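Side-chain contacts in molybdopterin-guanine dinucleotide biosynthesis protein B (Bacillus subtilis subsp. spizizenii, PDB 4OYH), which probably binds GTP, with a weak intrinsic GTPase activity, and may act as an adapter in making and using the molybdopterin-guanine dinucleotide cofactor: residues R29-A34 with L41-H46; P11-V16 with D165-Q170; A70-V75 with L81-R86; W89-L94 with K112-P117; K118-S123 with E129-V134. The protein carries 2 engineered substitutions. One frame throughout, in Å; residues are numbered along the deposited sequence.

How the contacts relate
Contacts 1, 2 and 5 gather round the same parallel sheet. Contact 1 is buried and purely apolar, setting helix 23-35 against strand 41-46; contact 2 brings helix 161-171 onto strand 12-16 and is partly exposed at its end. The two touch through a salt bridge between Lys33 and Asp165. Contact 5, on strand 118-122 beside strand 12-16, mixes a buried lysine with leucine packing. Contact 4 is small and partly buried, a helix start meeting a loop next to a sulfate. Contact 3 differs most: a backbone-bonded hairpin, its centre about 22 Å from the centre of the chain, whose strands pair with the second subunit, which segments of contacts 1 and 4 also touch.

Contact 1 of 5, residues R29-A34 with L41-H46; sequences RILEKA and LGCLKH
Leu31 and Ala34 rest on Leu41 and Cys43 where the helix following the P-loop covers one face of the parallel sheet, the second half of a beta-alpha-beta crossover from strand 12-16 through helix 23-35 to strand 41-46. The segments 29-34 and 41-46 run nearly antiparallel (161°), their axes approaching to 9.9 Å. Ile30 also faces the sheet, but its side chain packs on Leu107 of strand 105-109 and on Val164 of helix 161-171. One residue on, Leu31 carries most of the helical share and divides it between its two methyls. Its CG stands anti to the carbonyl carbon (chi1 -66°), which sends the fork forward to the strand: CD1 lies 3.9 Å from Cys43 SG, while CD2 meets Leu41 CD2 at 3.7 Å. The two leucine side chains cross at about a right angle, so they touch at their branch ends and do not lie alongside. Gln66 of the second subunit packs on both Leu31 and Cys43 and carries the buried layer across the interface. A turn further along, Ala34 adds a single methyl, also covered by Leu39 and Leu168. Its CB lies 3.7 Å from Leu41 CD2, the same methyl that Leu31 touches.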
# COMPACT_ATOMS: atom_id res chain seq x y z
N ARG A 29 -10.72 -18.27 -7.09
CA ARG A 29 -10.89 -19.62 -6.59
C ARG A 29 -9.77 -20.03 -5.64
O ARG A 29 -10.02 -20.57 -4.57
CB ARG A 29 -10.98 -20.61 -7.73
CG ARG A 29 -12.27 -21.36 -7.79
CD ARG A 29 -13.42 -20.48 -8.29
NE ARG A 29 -14.22 -21.13 -9.33
CZ ARG A 29 -13.74 -21.56 -10.50
NH1 ARG A 29 -12.45 -21.44 -10.81
NH2 ARG A 29 -14.57 -22.13 -11.37
N ILE A 30 -8.53 -19.75 -6.00
CA ILE A 30 -7.40 -20.07 -5.12
C ILE A 30 -7.41 -19.30 -3.82
O ILE A 30 -7.09 -19.85 -2.76
CB ILE A 30 -6.09 -19.78 -5.79
CG1 ILE A 30 -5.93 -20.62 -7.07
CG2 ILE A 30 -4.93 -19.99 -4.79
CD1 ILE A 30 -4.87 -20.07 -8.01
N LEU A 31 -7.69 -18.00 -3.88
CA LEU A 31 -7.67 -17.22 -2.66
C LEU A 31 -8.80 -17.59 -1.70
O LEU A 31 -8.58 -17.68 -0.48
CB LEU A 31 -7.72 -15.74 -2.98
CG LEU A 31 -6.50 -15.20 -3.71
CD1 LEU A 31 -6.72 -13.75 -4.14
CD2 LEU A 31 -5.25 -15.33 -2.84
N GLU A 32 -9.99 -17.85 -2.23
CA GLU A 32 -11.15 -18.27 -1.43
C GLU A 32 -10.75 -19.53 -0.67
O GLU A 32 -10.84 -19.59 0.56
CB GLU A 32 -12.39 -18.53 -2.31
CG GLU A 32 -13.04 -17.24 -2.90
CD GLU A 32 -13.75 -17.42 -4.27
OE1 GLU A 32 -14.37 -16.45 -4.77
OE2 GLU A 32 -13.69 -18.51 -4.86
N LYS A 33 -10.23 -20.52 -1.38
CA LYS A 33 -9.86 -21.75 -0.73
C LYS A 33 -8.69 -21.59 0.25
O LYS A 33 -8.59 -22.36 1.18
CB LYS A 33 -9.55 -22.84 -1.75
CG LYS A 33 -9.79 -24.24 -1.20
CD LYS A 33 -10.07 -25.27 -2.29
CE LYS A 33 -10.42 -26.63 -1.69
NZ LYS A 33 -10.29 -27.77 -2.67
N ALA A 34 -7.83 -20.60 0.06
CA ALA A 34 -6.75 -20.35 1.03
C ALA A 34 -7.25 -19.71 2.35
O ALA A 34 -6.65 -19.94 3.41
CB ALA A 34 -5.68 -19.46 0.41
N LEU A 41 -1.71 -15.77 2.76
CA LEU A 41 -1.20 -15.71 1.42
C LEU A 41 -1.49 -14.34 0.82
O LEU A 41 -2.60 -13.84 0.94
CB LEU A 41 -1.82 -16.85 0.61
CG LEU A 41 -1.83 -16.80 -0.93
CD1 LEU A 41 -0.49 -17.14 -1.58
CD2 LEU A 41 -2.86 -17.75 -1.36
N GLY A 42 -0.47 -13.74 0.22
CA GLY A 42 -0.58 -12.44 -0.40
C GLY A 42 -0.91 -12.59 -1.87
O GLY A 42 -0.83 -13.66 -2.43
N CYS A 43 -1.26 -11.49 -2.50
CA CYS A 43 -1.59 -11.47 -3.90
C CYS A 43 -1.00 -10.22 -4.54
O CYS A 43 -1.03 -9.11 -3.99
CB CYS A 43 -3.11 -11.51 -4.11
SG CYS A 43 -3.51 -12.20 -5.72
N LEU A 44 -0.39 -10.42 -5.69
CA LEU A 44 0.29 -9.34 -6.40
C LEU A 44 0.01 -9.46 -7.90
O LEU A 44 0.13 -10.53 -8.55
CB LEU A 44 1.77 -9.34 -6.10
CG LEU A 44 2.59 -8.33 -6.93
CD1 LEU A 44 2.29 -6.94 -6.50
CD2 LEU A 44 4.11 -8.60 -6.84
N LYS A 45 -0.47 -8.35 -8.42
CA LYS A 45 -0.84 -8.23 -9.83
C LYS A 45 0.10 -7.25 -10.46
O LYS A 45 0.23 -6.13 -9.96
CB LYS A 45 -2.30 -7.78 -9.97
CG LYS A 45 -2.67 -7.34 -11.37
CD LYS A 45 -4.18 -7.13 -11.51
CE LYS A 45 -4.54 -6.55 -12.87
NZ LYS A 45 -5.52 -5.43 -12.75
N HIS A 46 0.79 -7.66 -11.52
CA HIS A 46 1.52 -6.70 -12.38
C HIS A 46 0.57 -6.00 -13.35
O HIS A 46 -0.31 -6.64 -13.93
CB HIS A 46 2.61 -7.41 -13.17
CG HIS A 46 3.60 -6.49 -13.80
ND1 HIS A 46 4.16 -5.41 -13.15
CD2 HIS A 46 4.16 -6.50 -15.04
CE1 HIS A 46 5.00 -4.79 -13.95
NE2 HIS A 46 5.02 -5.43 -15.11

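Contact 2 of 5, residues P11-V16 with D165-Q170; sequences PIVQVV and DLVLSQ. Engineered in segment 165-170: Leu166 (natural residue Phe).
Val13 meets Val167 and Gln170 where the C-terminal helix 161-171 packs on strand 12-16, an inner strand of the parallel sheet in this P-loop fold. The side chain of Val13 splits its two branches between two helix residues. With CG1 anti to the backbone N (chi1 -174°), that methyl faces CG1 of Val167 at 4.0 Å, and CG2 is left to meet Gln170 CB at 3.9 Å. Val167 also has CG1 anti to its N, and this methyl is the one that leads; the two side chains approach obliquely, and around them Phe26 and Val119 also pack on Val167. Gln170 contributes its aliphatic root and not its amide: the chain bends at chi2 (-56°), and the amide leads off from the strand, where NE2 makes a weak hydrogen bond, 2.9 Å long, to Ser169 OG. The polar end therefore stays at the exposed side while its CB joins the apolar seam. Just before the strand, Pro11 brings one edge of its ring to the helix backbone, Pro11 CB lying 3.6 Å from Gln170 O.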
# COMPACT_ATOMS: atom_id res chain seq x y z
N PRO A 11 7.19 -19.63 -0.18
CA PRO A 11 6.64 -20.19 -1.43
C PRO A 11 5.93 -19.15 -2.32
O PRO A 11 5.30 -18.22 -1.81
CB PRO A 11 5.64 -21.24 -0.95
CG PRO A 11 5.89 -21.41 0.54
CD PRO A 11 6.49 -20.15 1.01
N ILE A 12 6.06 -19.34 -3.63
CA ILE A 12 5.64 -18.41 -4.67
C ILE A 12 5.08 -19.21 -5.84
O ILE A 12 5.73 -20.08 -6.38
CB ILE A 12 6.79 -17.53 -5.15
CG1 ILE A 12 7.37 -16.75 -3.97
CG2 ILE A 12 6.34 -16.57 -6.27
CD1 ILE A 12 8.41 -15.69 -4.33
N VAL A 13 3.86 -18.90 -6.22
CA VAL A 13 3.37 -19.36 -7.50
C VAL A 13 2.82 -18.21 -8.30
O VAL A 13 2.17 -17.28 -7.78
CB VAL A 13 2.31 -20.42 -7.33
CG1 VAL A 13 1.93 -20.97 -8.68
CG2 VAL A 13 2.86 -21.53 -6.46
N GLN A 14 3.07 -18.29 -9.60
CA GLN A 14 2.53 -17.29 -10.49
C GLN A 14 1.42 -17.85 -11.41
O GLN A 14 1.33 -19.06 -11.70
CB GLN A 14 3.62 -16.68 -11.34
CG GLN A 14 4.86 -16.27 -10.65
CD GLN A 14 5.92 -15.75 -11.62
OE1 GLN A 14 7.07 -16.19 -11.64
NE2 GLN A 14 5.53 -14.76 -12.41
N VAL A 15 0.59 -16.94 -11.87
CA VAL A 15 -0.39 -17.19 -12.92
C VAL A 15 -0.17 -16.22 -14.09
O VAL A 15 -0.17 -15.00 -13.91
CB VAL A 15 -1.81 -17.04 -12.42
CG1 VAL A 15 -2.78 -17.34 -13.55
CG2 VAL A 15 -2.04 -17.98 -11.25
N VAL A 16 0.07 -16.79 -15.26
CA VAL A 16 0.34 -16.03 -16.46
C VAL A 16 -0.55 -16.53 -17.59
O VAL A 16 -0.92 -17.69 -17.63
CB VAL A 16 1.82 -16.11 -16.90
CG1 VAL A 16 2.72 -15.73 -15.77
CG2 VAL A 16 2.17 -17.43 -17.46
N ASP A 165 -6.10 -26.87 -6.45
CA ASP A 165 -5.49 -27.65 -5.35
C ASP A 165 -3.99 -27.85 -5.60
O ASP A 165 -3.19 -27.91 -4.67
CB ASP A 165 -6.17 -29.03 -5.19
CG ASP A 165 -7.53 -28.96 -4.46
OD1 ASP A 165 -7.86 -27.93 -3.83
OD2 ASP A 165 -8.28 -29.97 -4.50
N LEU A 166 -3.62 -27.94 -6.87
CA LEU A 166 -2.22 -28.08 -7.22
C LEU A 166 -1.53 -26.80 -6.82
O LEU A 166 -0.41 -26.82 -6.33
CB LEU A 166 -2.05 -28.38 -8.72
CG LEU A 166 -0.62 -28.47 -9.26
CD1 LEU A 166 -0.58 -29.28 -10.51
CD2 LEU A 166 -0.04 -27.12 -9.61
N VAL A 167 -2.17 -25.66 -6.97
CA VAL A 167 -1.47 -24.43 -6.66
C VAL A 167 -1.29 -24.30 -5.16
O VAL A 167 -0.25 -23.85 -4.69
CB VAL A 167 -2.19 -23.20 -7.21
CG1 VAL A 167 -1.49 -21.93 -6.76
CG2 VAL A 167 -2.24 -23.24 -8.71
N LEU A 168 -2.29 -24.72 -4.41
CA LEU A 168 -2.27 -24.56 -2.97
C LEU A 168 -1.26 -25.46 -2.32
O LEU A 168 -0.64 -25.12 -1.30
CB LEU A 168 -3.66 -24.81 -2.40
CG LEU A 168 -4.64 -23.67 -2.68
CD1 LEU A 168 -6.07 -24.13 -2.65
CD2 LEU A 168 -4.43 -22.61 -1.67
N SER A 169 -1.04 -26.61 -2.93
CA SER A 169 -0.10 -27.54 -2.34
C SER A 169 1.28 -26.96 -2.52
O SER A 169 2.15 -27.14 -1.66
CB SER A 169 -0.23 -28.96 -2.96
OG SER A 169 0.57 -29.10 -4.12
N GLN A 170 1.50 -26.22 -3.62
CA GLN A 170 2.83 -25.64 -3.85
C GLN A 170 3.00 -24.44 -2.96
O GLN A 170 4.10 -24.13 -2.54
CB GLN A 170 3.04 -25.23 -5.32
CG GLN A 170 2.74 -26.31 -6.36
CD GLN A 170 3.52 -27.56 -6.13
OE1 GLN A 170 4.74 -27.58 -6.24
NE2 GLN A 170 2.82 -28.62 -5.81

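Contact 3 of 5, residues A70-V75 with L81-R86; sequences ADVTAV and LQLTAR
Strands 72-77 and 80-86 form a beta hairpin that stands out from the body of the chain, and Thr73 and Thr84 face each other as one of its hydrogen-bonded pairs. Thr73 N bonds to Thr84 O at 2.9 Å, and Thr84 N returns a nearly straight bond (169°) to Thr73 O. Val75 and Gln82 repeat the pattern, Gln82 N to Val75 O at 2.8 Å, and Arg86 N closes the far end on Asp71 O at 2.7 Å. On the face of the two threonines, OG1 of each sits between its own backbone N and carbonyl carbon, which brings Thr73 OG1 within 2.7 Å of Thr84 OG1; Thr73 OG1 is hydrogen-bonded to Asp63. The opposite face is apolar. There Leu83 swings CD2 across to Ala74 CB (3.6 Å), with Val72 CG1 beyond it, and Leu81 CD1 reaches the same Ala74 CB at 3.8 Å. Tyr98 and Leu97 of the second subunit pack on Ala74 and Leu81, so this face is buried in the dimer. Residues of both strands also pair, in parallel, with strand residues of that subunit, so that the antiparallel hairpin becomes part of a sheet continuous across the dimer.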
# COMPACT_ATOMS: atom_id res chain seq x y z
N ALA A 70 3.49 14.23 -3.00
CA ALA A 70 4.46 13.24 -2.45
C ALA A 70 4.42 11.80 -3.04
O ALA A 70 3.47 11.42 -3.74
CB ALA A 70 4.27 13.14 -0.95
N ASP A 71 5.44 11.02 -2.67
CA ASP A 71 5.83 9.71 -3.27
C ASP A 71 5.30 8.45 -2.61
O ASP A 71 4.94 7.47 -3.28
CB ASP A 71 7.36 9.57 -3.22
CG ASP A 71 7.91 9.70 -1.78
OD1 ASP A 71 7.20 10.27 -0.91
OD2 ASP A 71 9.04 9.22 -1.50
N VAL A 72 5.37 8.47 -1.28
CA VAL A 72 4.85 7.40 -0.43
C VAL A 72 3.77 8.00 0.46
O VAL A 72 4.06 8.81 1.35
CB VAL A 72 5.98 6.79 0.39
CG1 VAL A 72 5.50 5.67 1.30
CG2 VAL A 72 7.08 6.32 -0.56
N THR A 73 2.52 7.64 0.20
CA THR A 73 1.37 8.18 0.96
C THR A 73 0.41 7.06 1.37
O THR A 73 0.29 6.07 0.68
CB THR A 73 0.52 9.22 0.14
OG1 THR A 73 -0.15 8.55 -0.92
CG2 THR A 73 1.35 10.34 -0.46
N ALA A 74 -0.30 7.23 2.48
CA ALA A 74 -1.20 6.18 2.97
C ALA A 74 -2.33 6.64 3.90
O ALA A 74 -2.27 7.72 4.53
CB ALA A 74 -0.39 5.12 3.66
N VAL A 75 -3.36 5.81 3.94
CA VAL A 75 -4.46 5.95 4.90
C VAL A 75 -4.61 4.68 5.70
O VAL A 75 -4.59 3.59 5.15
CB VAL A 75 -5.80 6.23 4.22
CG1 VAL A 75 -6.86 6.60 5.28
CG2 VAL A 75 -5.64 7.33 3.27
N LEU A 81 -4.66 -0.79 5.92
CA LEU A 81 -3.75 0.17 5.36
C LEU A 81 -4.02 0.23 3.87
O LEU A 81 -4.17 -0.81 3.23
CB LEU A 81 -2.31 -0.24 5.63
CG LEU A 81 -1.21 0.60 4.96
CD1 LEU A 81 -1.19 1.96 5.54
CD2 LEU A 81 0.12 -0.07 5.16
N GLN A 82 -4.15 1.44 3.36
CA GLN A 82 -4.23 1.68 1.93
C GLN A 82 -3.06 2.55 1.58
O GLN A 82 -2.93 3.69 2.02
CB GLN A 82 -5.56 2.34 1.52
CG GLN A 82 -6.24 1.66 0.35
CD GLN A 82 -7.58 1.02 0.71
OE1 GLN A 82 -7.63 -0.03 1.35
NE2 GLN A 82 -8.67 1.65 0.27
N LEU A 83 -2.16 1.98 0.82
CA LEU A 83 -0.86 2.60 0.59
C LEU A 83 -0.57 2.74 -0.90
O LEU A 83 -0.75 1.82 -1.68
CB LEU A 83 0.20 1.73 1.32
CG LEU A 83 1.71 2.02 1.32
CD1 LEU A 83 2.30 1.60 0.02
CD2 LEU A 83 2.08 3.42 1.58
N THR A 84 -0.08 3.91 -1.27
CA THR A 84 0.47 4.16 -2.61
C THR A 84 1.96 4.59 -2.52
O THR A 84 2.30 5.55 -1.83
CB THR A 84 -0.29 5.27 -3.35
OG1 THR A 84 -0.12 6.48 -2.60
CG2 THR A 84 -1.78 4.99 -3.44
N ALA A 85 2.82 3.93 -3.28
CA ALA A 85 4.26 4.15 -3.15
C ALA A 85 4.96 4.19 -4.49
O ALA A 85 5.11 3.16 -5.10
CB ALA A 85 4.89 3.07 -2.30
N ARG A 86 5.40 5.38 -4.90
CA ARG A 86 6.19 5.59 -6.12
C ARG A 86 7.68 5.29 -5.93
O ARG A 86 8.43 6.14 -5.45
CB ARG A 86 6.02 7.03 -6.60
CG ARG A 86 4.86 7.24 -7.52
CD ARG A 86 4.45 8.71 -7.75
NE ARG A 86 3.17 8.72 -8.46
CZ ARG A 86 3.02 8.37 -9.73
NH1 ARG A 86 4.09 8.03 -10.46
NH2 ARG A 86 1.81 8.35 -10.28

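Contact 4 of 5, residues W89-L94 with K112-P117; sequences WDLTRL and KKAPYP. With SO4 (sulfate ion), chain G.
Leu91 puts a single methyl, CD2, against both Ala114 and Tyr116. It lies 3.3 Å from Ala114 CB, a distance too short to be pressed in detail, and 3.9 Å from Tyr116 CE2, where it comes at the edge of the ring, near its plane. CG anti to the backbone N (chi1 -180°) extends the leucine outward from the helix to the loop. Behind these partners, Pro115 CG lies over one face of the tyrosine ring, toward its rim, 3.9 Å above the plane, and Gln14 and Ile12 of the central strand support Ala114 and Tyr116. Leu91 itself is backed by Leu44 and Phe111. Its helix is started by Asp90, the N-cap, whose OD1 accepts a weak bond from Arg93 N while OD2 forms a 2.6 Å salt bridge with Arg93 NH2. At the other end of the loop, Lys112 N hydrogen-bonds O4 of a sulfate, probably from the crystallisation liquor, at a doubtfully short 2.5 Å. An alanine in place of Lys112 would keep that N-H but lose the chain beyond CB, which runs beside the sulfate and touches Val16 and Leu131, and would probably leave a gap there. The whole is an N-capped helix start docked on a sheet-connecting loop of an alpha/beta fold.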
# COMPACT_ATOMS: atom_id res chain seq x y z
N TRP A 89 10.26 -0.00 -8.50
CA TRP A 89 9.90 -1.35 -8.10
C TRP A 89 10.38 -2.37 -9.10
O TRP A 89 10.19 -2.19 -10.29
CB TRP A 89 8.38 -1.51 -7.98
CG TRP A 89 7.80 -0.74 -6.86
CD1 TRP A 89 7.02 0.38 -6.94
CD2 TRP A 89 7.97 -1.02 -5.49
NE1 TRP A 89 6.70 0.80 -5.69
CE2 TRP A 89 7.27 -0.04 -4.77
CE3 TRP A 89 8.66 -2.02 -4.78
CZ2 TRP A 89 7.22 -0.03 -3.37
CZ3 TRP A 89 8.60 -2.00 -3.37
CH2 TRP A 89 7.90 -1.02 -2.70
N ASP A 90 10.98 -3.43 -8.61
CA ASP A 90 11.11 -4.64 -9.36
C ASP A 90 10.56 -5.74 -8.46
O ASP A 90 10.25 -5.47 -7.31
CB ASP A 90 12.55 -4.91 -9.82
CG ASP A 90 13.58 -4.64 -8.73
OD1 ASP A 90 13.56 -5.32 -7.68
OD2 ASP A 90 14.43 -3.75 -8.94
N LEU A 91 10.43 -6.94 -9.01
CA LEU A 91 9.72 -8.03 -8.38
C LEU A 91 10.38 -8.46 -7.09
O LEU A 91 9.69 -8.81 -6.13
CB LEU A 91 9.63 -9.23 -9.32
CG LEU A 91 8.88 -10.43 -8.72
CD1 LEU A 91 7.55 -10.02 -8.07
CD2 LEU A 91 8.63 -11.48 -9.81
N THR A 92 11.70 -8.39 -7.05
CA THR A 92 12.47 -8.76 -5.86
C THR A 92 12.12 -7.91 -4.65
O THR A 92 11.88 -8.42 -3.55
CB THR A 92 13.97 -8.62 -6.16
OG1 THR A 92 14.39 -9.79 -6.87
CG2 THR A 92 14.78 -8.51 -4.90
N ARG A 93 12.13 -6.60 -4.84
CA ARG A 93 11.73 -5.68 -3.80
C ARG A 93 10.26 -5.83 -3.42
O ARG A 93 9.91 -5.67 -2.24
CB ARG A 93 12.03 -4.26 -4.25
CG ARG A 93 13.52 -3.93 -4.14
CD ARG A 93 13.80 -2.50 -4.45
NE ARG A 93 14.14 -2.30 -5.85
CZ ARG A 93 15.37 -2.03 -6.31
NH1 ARG A 93 16.41 -1.91 -5.48
NH2 ARG A 93 15.55 -1.87 -7.62
N LEU A 94 9.40 -6.15 -4.38
CA LEU A 94 7.99 -6.34 -4.01
C LEU A 94 7.87 -7.58 -3.13
O LEU A 94 7.09 -7.57 -2.20
CB LEU A 94 7.08 -6.46 -5.24
CG LEU A 94 7.02 -5.16 -6.06
CD1 LEU A 94 6.65 -5.48 -7.49
CD2 LEU A 94 6.05 -4.15 -5.46
N LYS A 112 5.63 -12.62 -16.19
CA LYS A 112 6.07 -13.84 -16.94
C LYS A 112 7.58 -14.13 -16.92
O LYS A 112 8.01 -15.26 -17.14
CB LYS A 112 5.74 -13.71 -18.40
CG LYS A 112 4.29 -13.35 -18.73
CD LYS A 112 4.14 -13.07 -20.19
CE LYS A 112 5.22 -12.20 -20.70
NZ LYS A 112 5.96 -13.04 -21.69
N LYS A 113 8.36 -13.07 -16.75
CA LYS A 113 9.80 -13.10 -16.91
C LYS A 113 10.47 -13.61 -15.66
O LYS A 113 11.64 -13.95 -15.68
CB LYS A 113 10.31 -11.68 -17.20
CG LYS A 113 10.07 -10.67 -16.03
CD LYS A 113 8.96 -9.60 -16.29
CE LYS A 113 9.25 -8.31 -15.48
NZ LYS A 113 8.72 -7.03 -16.08
N ALA A 114 9.74 -13.61 -14.56
CA ALA A 114 10.27 -14.07 -13.27
C ALA A 114 10.53 -15.57 -13.33
O ALA A 114 9.87 -16.28 -14.10
CB ALA A 114 9.27 -13.74 -12.08
N PRO A 115 11.47 -16.05 -12.51
CA PRO A 115 11.88 -17.46 -12.34
C PRO A 115 10.94 -18.36 -11.52
O PRO A 115 11.21 -19.55 -11.41
CB PRO A 115 13.20 -17.34 -11.59
CG PRO A 115 13.05 -16.04 -10.80
CD PRO A 115 12.34 -15.14 -11.73
N TYR A 116 9.86 -17.84 -10.95
CA TYR A 116 9.13 -18.66 -9.98
C TYR A 116 8.21 -19.61 -10.66
O TYR A 116 7.89 -19.45 -11.84
CB TYR A 116 8.39 -17.77 -8.99
CG TYR A 116 9.35 -16.81 -8.38
CD1 TYR A 116 10.25 -17.23 -7.39
CD2 TYR A 116 9.45 -15.51 -8.84
CE1 TYR A 116 11.19 -16.37 -6.85
CE2 TYR A 116 10.38 -14.62 -8.31
CZ TYR A 116 11.26 -15.07 -7.31
OH TYR A 116 12.17 -14.20 -6.76
N PRO A 117 7.84 -20.67 -9.96
CA PRO A 117 6.98 -21.65 -10.61
C PRO A 117 5.69 -20.97 -11.07
O PRO A 117 5.26 -20.05 -10.40
CB PRO A 117 6.69 -22.68 -9.53
CG PRO A 117 7.72 -22.43 -8.45
CD PRO A 117 8.08 -20.98 -8.55
S SO4 G . 3.88 -9.46 -17.68
O1 SO4 G . 4.69 -8.27 -17.49
O2 SO4 G . 2.72 -9.46 -16.81
O3 SO4 G . 3.41 -9.52 -19.06
O4 SO4 G . 4.74 -10.59 -17.40

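Contact 5 of 5, residues K118-S123 with E129-V134; sequences KVVILS and EALKTV
Lys118 NZ is the polar centre of this contact: it gives a 2.7 Å hydrogen bond to Val134 O and is held by the carbonyls of Ala114 and Tyr116 as well. All this lies in the beta-alpha-beta unit of strand 118-122, helix 127-130 and strand 136-141, where the chain leaving the helix turns back along the strand. The ammonium comes to Val134 O tilted 19° from the carbonyl plane, and Lys118 NZ also gives a weak 3.4 Å bond to Thr133 OG1, whose stronger partner is Lys112 O. To reach this cluster the lysine chain leaves with CG between the backbone N and the carbonyl carbon (chi1 42°), then bends at both chi3 and chi4. Its aliphatic part is used too, Lys118 CD lying 3.6 Å from Thr133 CG2. A leucine in place of Lys118 would be too short and apolar to replace the ammonium, and would probably leave the carbonyls of Ala114, Tyr116 and Val134 without their shared donor. Further along the strand the chemistry becomes apolar. Leu131, at the centre of an inverse gamma turn, points at the sheet beside Phe18, while Ile121 on the other face of the strand packs on Ser21 of the probable GTP site. Leu131 CD1 meets two alternate strand residues, Val120 CG1 at 3.9 Å and Leu122 CD1 at 3.7 Å.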
# COMPACT_ATOMS: atom_id res chain seq x y z
N LYS A 118 5.08 -21.41 -12.16
CA LYS A 118 3.94 -20.68 -12.65
C LYS A 118 2.99 -21.58 -13.34
O LYS A 118 3.36 -22.62 -13.82
CB LYS A 118 4.39 -19.57 -13.57
CG LYS A 118 5.48 -19.91 -14.53
CD LYS A 118 5.98 -18.66 -15.20
CE LYS A 118 6.79 -17.77 -14.29
NZ LYS A 118 8.23 -18.14 -14.21
N VAL A 119 1.74 -21.18 -13.30
CA VAL A 119 0.69 -21.90 -14.00
C VAL A 119 0.35 -21.03 -15.22
O VAL A 119 0.25 -19.80 -15.11
CB VAL A 119 -0.48 -22.15 -13.04
CG1 VAL A 119 -1.76 -22.39 -13.79
CG2 VAL A 119 -0.14 -23.34 -12.13
N VAL A 120 0.27 -21.65 -16.39
CA VAL A 120 0.03 -20.94 -17.65
C VAL A 120 -1.37 -21.27 -18.10
O VAL A 120 -1.71 -22.44 -18.20
CB VAL A 120 1.06 -21.32 -18.76
CG1 VAL A 120 0.73 -20.63 -20.09
CG2 VAL A 120 2.45 -20.95 -18.35
N ILE A 121 -2.19 -20.24 -18.31
CA ILE A 121 -3.53 -20.34 -18.91
C ILE A 121 -3.44 -20.04 -20.42
O ILE A 121 -2.97 -18.98 -20.81
CB ILE A 121 -4.52 -19.35 -18.36
CG1 ILE A 121 -4.30 -19.06 -16.88
CG2 ILE A 121 -5.95 -19.83 -18.66
CD1 ILE A 121 -4.47 -20.20 -16.00
N LEU A 122 -3.85 -21.00 -21.23
CA LEU A 122 -3.93 -20.87 -22.68
C LEU A 122 -5.37 -20.70 -23.14
O LEU A 122 -6.23 -21.52 -22.82
CB LEU A 122 -3.34 -22.09 -23.36
CG LEU A 122 -1.86 -22.05 -23.73
CD1 LEU A 122 -1.14 -20.91 -23.11
CD2 LEU A 122 -1.23 -23.32 -23.32
N SER A 123 -5.65 -19.62 -23.86
CA SER A 123 -6.94 -19.49 -24.55
C SER A 123 -6.89 -20.31 -25.83
O SER A 123 -7.89 -20.90 -26.22
CB SER A 123 -7.29 -18.02 -24.85
OG SER A 123 -6.45 -17.47 -25.86
N GLU A 129 3.27 -20.07 -27.21
CA GLU A 129 4.45 -19.56 -27.90
C GLU A 129 4.85 -18.19 -27.41
O GLU A 129 5.96 -18.02 -26.90
CB GLU A 129 4.21 -19.51 -29.40
CG GLU A 129 4.66 -20.77 -30.12
CD GLU A 129 4.26 -22.04 -29.38
OE1 GLU A 129 5.18 -22.80 -29.00
OE2 GLU A 129 3.05 -22.26 -29.16
N ALA A 130 3.98 -17.20 -27.57
CA ALA A 130 4.29 -15.86 -27.09
C ALA A 130 4.48 -15.80 -25.56
O ALA A 130 5.16 -14.90 -25.05
CB ALA A 130 3.21 -14.89 -27.53
N LEU A 131 3.90 -16.74 -24.83
CA LEU A 131 4.13 -16.81 -23.38
C LEU A 131 5.40 -17.64 -23.21
O LEU A 131 5.37 -18.86 -23.08
CB LEU A 131 2.92 -17.41 -22.64
CG LEU A 131 1.59 -16.74 -22.98
CD1 LEU A 131 0.41 -17.60 -22.59
CD2 LEU A 131 1.50 -15.35 -22.33
N LYS A 132 6.52 -16.93 -23.28
CA LYS A 132 7.84 -17.53 -23.25
C LYS A 132 8.33 -17.46 -21.80
O LYS A 132 8.47 -16.37 -21.26
CB LYS A 132 8.77 -16.75 -24.22
CG LYS A 132 10.10 -17.43 -24.58
CD LYS A 132 11.12 -17.39 -23.42
CE LYS A 132 11.49 -18.80 -22.90
NZ LYS A 132 12.00 -18.86 -21.49
N THR A 133 8.55 -18.60 -21.16
CA THR A 133 8.98 -18.53 -19.76
C THR A 133 9.37 -19.86 -19.13
O THR A 133 9.03 -20.94 -19.63
CB THR A 133 7.88 -17.90 -18.86
OG1 THR A 133 8.41 -17.61 -17.56
CG2 THR A 133 6.67 -18.83 -18.75
N VAL A 134 10.03 -19.74 -17.99
CA VAL A 134 10.56 -20.88 -17.26
C VAL A 134 9.74 -21.20 -16.02
O VAL A 134 8.99 -20.38 -15.49
CB VAL A 134 12.04 -20.64 -16.85
CG1 VAL A 134 12.87 -20.22 -18.07
CG2 VAL A 134 12.15 -19.57 -15.80